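Local coordinates for glyceraldehyde-3-phosphate dehydrogenase (PDB 1B7G), which oxidises and phosphorylates D-glyceraldehyde 3-phosphate in glycolysis, using NADP or NAD as cofactor with a marked preference for NADP, at residues 79-84 and 95-100. The protein carries 1 engineered substitution. Residues are numbered along the deposited sequence; the frame is centred on the assembly and turned at random.
Sequences DIVVDT and PIYLQL
Val81 and Asp83 reach out from strand 80-83 to Tyr97, the one residue of segment 95-100 that touches them, where helix 89-99 packs over the parallel sheet of the Rossmann-type, nucleotide-binding domain. Strand, helix and the following strand 103-106 form a beta-alpha-beta unit. The strand itself is tied into the sheet on both flanks, with Ile80 and Val82 bonded through the backbone to Ala5 and Val81 to Asn103 and Ile105.

Val81 is the first residue of the strand to touch the helix, and meets the phenol over one face: its CB stands 4.2 Å above the ring plane, displaced toward the rim. Its methyls lie at the far end of the ring, CG1 4.0 Å from Tyr97 CZ and CG2 4.1 Å from Tyr97 CE1. Val82 turns away and packs on Val4 of strand 2-7.

With Asp83 the strand faces the helix again. CG sits anti to the backbone N (chi1 -177°), which carries the carboxylate out to the edge of the tyrosine ring, the two planes 80° apart. Tyr97 OH donates to Asp83 OD2 over 2.7 Å, arriving on the anti side and 33° out of the carboxylate plane. The other oxygen, OD1, is bonded to Thr85 OG1, so both ends of this buried carboxylate have a partner. The phenol oxygen also bonds to Asn7 ND2, joining the helix to strand 2-7 as well. A phenylalanine in place of Tyr97 would probably leave Asp83 OD2 without its hydroxyl donor, Asn7 ND2 without this partner, and Val81 CG1 without its nearest neighbour across the contact.

The Tyr97 side chain also touches Ala104 of strand 103-106 and Ile75 of helix 71-77. Beside the hydrogen bond, Asp83 CB comes within 3.5 Å of Tyr97 OH.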
loop_
_atom_site.group_PDB
_atom_site.type_symbol
_atom_site.label_atom_id
_atom_site.label_comp_id
_atom_site.label_asym_id
_atom_site.label_seq_id
_atom_site.Cartn_x
_atom_site.Cartn_y
_atom_site.Cartn_z
ATOM N N ASP A 79 6.369 17.016 -27.222
ATOM C CA ASP A 79 5.498 18.103 -27.560
ATOM C C ASP A 79 5.187 18.933 -26.281
ATOM O O ASP A 79 4.702 20.060 -26.413
ATOM C CB ASP A 79 4.163 17.543 -28.059
ATOM C CG ASP A 79 4.342 16.767 -29.368
ATOM O OD1 ASP A 79 5.167 17.200 -30.202
ATOM O OD2 ASP A 79 3.668 15.742 -29.549
ATOM N N ILE A 80 5.348 18.357 -25.090
ATOM C CA ILE A 80 5.037 19.063 -23.823
ATOM C C ILE A 80 5.670 18.334 -22.642
ATOM O O ILE A 80 5.766 17.098 -22.611
ATOM C CB ILE A 80 3.529 19.164 -23.573
ATOM C CG1 ILE A 80 3.164 19.919 -22.270
ATOM C CG2 ILE A 80 2.929 17.752 -23.480
ATOM C CD1 ILE A 80 1.686 20.384 -22.273
ATOM N N VAL A 81 6.159 19.094 -21.647
ATOM C CA VAL A 81 6.819 18.459 -20.518
ATOM C C VAL A 81 5.979 18.602 -19.225
ATOM O O VAL A 81 5.464 19.710 -19.015
ATOM C CB VAL A 81 8.178 19.118 -20.236
ATOM C CG1 VAL A 81 8.907 18.383 -19.108
ATOM C CG2 VAL A 81 9.059 19.169 -21.486
ATOM N N VAL A 82 5.805 17.530 -18.487
ATOM C CA VAL A 82 5.220 17.543 -17.152
ATOM C C VAL A 82 6.398 17.605 -16.142
ATOM O O VAL A 82 7.162 16.655 -15.966
ATOM C CB VAL A 82 4.334 16.377 -16.745
ATOM C CG1 VAL A 82 3.756 16.609 -15.330
ATOM C CG2 VAL A 82 3.145 16.205 -17.695
ATOM N N ASP A 83 6.592 18.787 -15.573
ATOM C CA ASP A 83 7.704 18.982 -14.637
ATOM C C ASP A 83 7.234 18.616 -13.231
ATOM O O ASP A 83 6.311 19.253 -12.720
ATOM C CB ASP A 83 8.218 20.416 -14.701
ATOM C CG ASP A 83 9.413 20.681 -13.805
ATOM O OD1 ASP A 83 9.405 20.328 -12.606
ATOM O OD2 ASP A 83 10.382 21.296 -14.298
ATOM N N THR A 84 7.865 17.598 -12.679
ATOM C CA THR A 84 7.539 17.102 -11.341
ATOM C C THR A 84 8.797 17.021 -10.494
ATOM O O THR A 84 8.970 16.118 -9.674
ATOM C CB THR A 84 6.843 15.739 -11.369
ATOM O OG1 THR A 84 7.670 14.759 -11.996
ATOM C CG2 THR A 84 5.515 15.780 -12.096
ATOM N N PRO A 95 13.607 28.365 -17.978
ATOM C CA PRO A 95 14.350 28.940 -19.093
ATOM C C PRO A 95 14.736 27.909 -20.148
ATOM O O PRO A 95 14.715 28.216 -21.351
ATOM C CB PRO A 95 15.571 29.573 -18.454
ATOM C CG PRO A 95 15.692 28.974 -17.096
ATOM C CD PRO A 95 14.296 28.599 -16.674
ATOM N N ILE A 96 15.066 26.682 -19.770
ATOM C CA ILE A 96 15.378 25.626 -20.745
ATOM C C ILE A 96 14.186 25.255 -21.598
ATOM O O ILE A 96 14.243 25.245 -22.843
ATOM C CB ILE A 96 15.984 24.419 -20.010
ATOM C CG1 ILE A 96 17.300 24.861 -19.357
ATOM C CG2 ILE A 96 16.228 23.252 -20.945
ATOM C CD1 ILE A 96 17.798 24.011 -18.231
ATOM N N TYR A 97 13.000 25.065 -21.004
ATOM C CA TYR A 97 11.806 24.806 -21.814
ATOM C C TYR A 97 11.509 25.974 -22.762
ATOM O O TYR A 97 10.999 25.798 -23.871
ATOM C CB TYR A 97 10.585 24.517 -20.962
ATOM C CG TYR A 97 10.722 23.487 -19.869
ATOM C CD1 TYR A 97 11.448 22.320 -20.031
ATOM C CD2 TYR A 97 10.072 23.692 -18.650
ATOM C CE1 TYR A 97 11.546 21.376 -19.025
ATOM C CE2 TYR A 97 10.149 22.744 -17.639
ATOM C CZ TYR A 97 10.887 21.597 -17.818
ATOM O OH TYR A 97 11.007 20.677 -16.808
ATOM N N LEU A 98 11.763 27.210 -22.327
ATOM C CA LEU A 98 11.491 28.357 -23.184
ATOM C C LEU A 98 12.424 28.400 -24.402
ATOM O O LEU A 98 11.994 28.738 -25.519
ATOM C CB LEU A 98 11.681 29.673 -22.423
ATOM C CG LEU A 98 10.478 30.145 -21.612
ATOM C CD1 LEU A 98 10.924 31.191 -20.597
ATOM C CD2 LEU A 98 9.389 30.647 -22.534
ATOM N N GLN A 99 13.696 28.150 -24.140
ATOM C CA GLN A 99 14.710 28.209 -25.202
ATOM C C GLN A 99 14.551 27.038 -26.164
ATOM O O GLN A 99 14.768 27.158 -27.370
ATOM C CB GLN A 99 16.123 28.243 -24.621
ATOM C CG GLN A 99 16.602 26.903 -24.096
ATOM C CD GLN A 99 18.111 26.793 -24.024
ATOM O OE1 GLN A 99 18.724 27.169 -23.018
ATOM N NE2 GLN A 99 18.714 26.269 -25.091
ATOM N N LEU A 100 14.069 25.915 -25.637
ATOM C CA LEU A 100 13.802 24.736 -26.441
ATOM C C LEU A 100 12.361 24.733 -26.923
ATOM O O LEU A 100 11.894 23.777 -27.532
ATOM C CB LEU A 100 14.172 23.456 -25.713
ATOM C CG LEU A 100 15.639 23.327 -25.279
ATOM C CD1 LEU A 100 15.846 22.084 -24.437
ATOM C CD2 LEU A 100 16.523 23.291 -26.529
#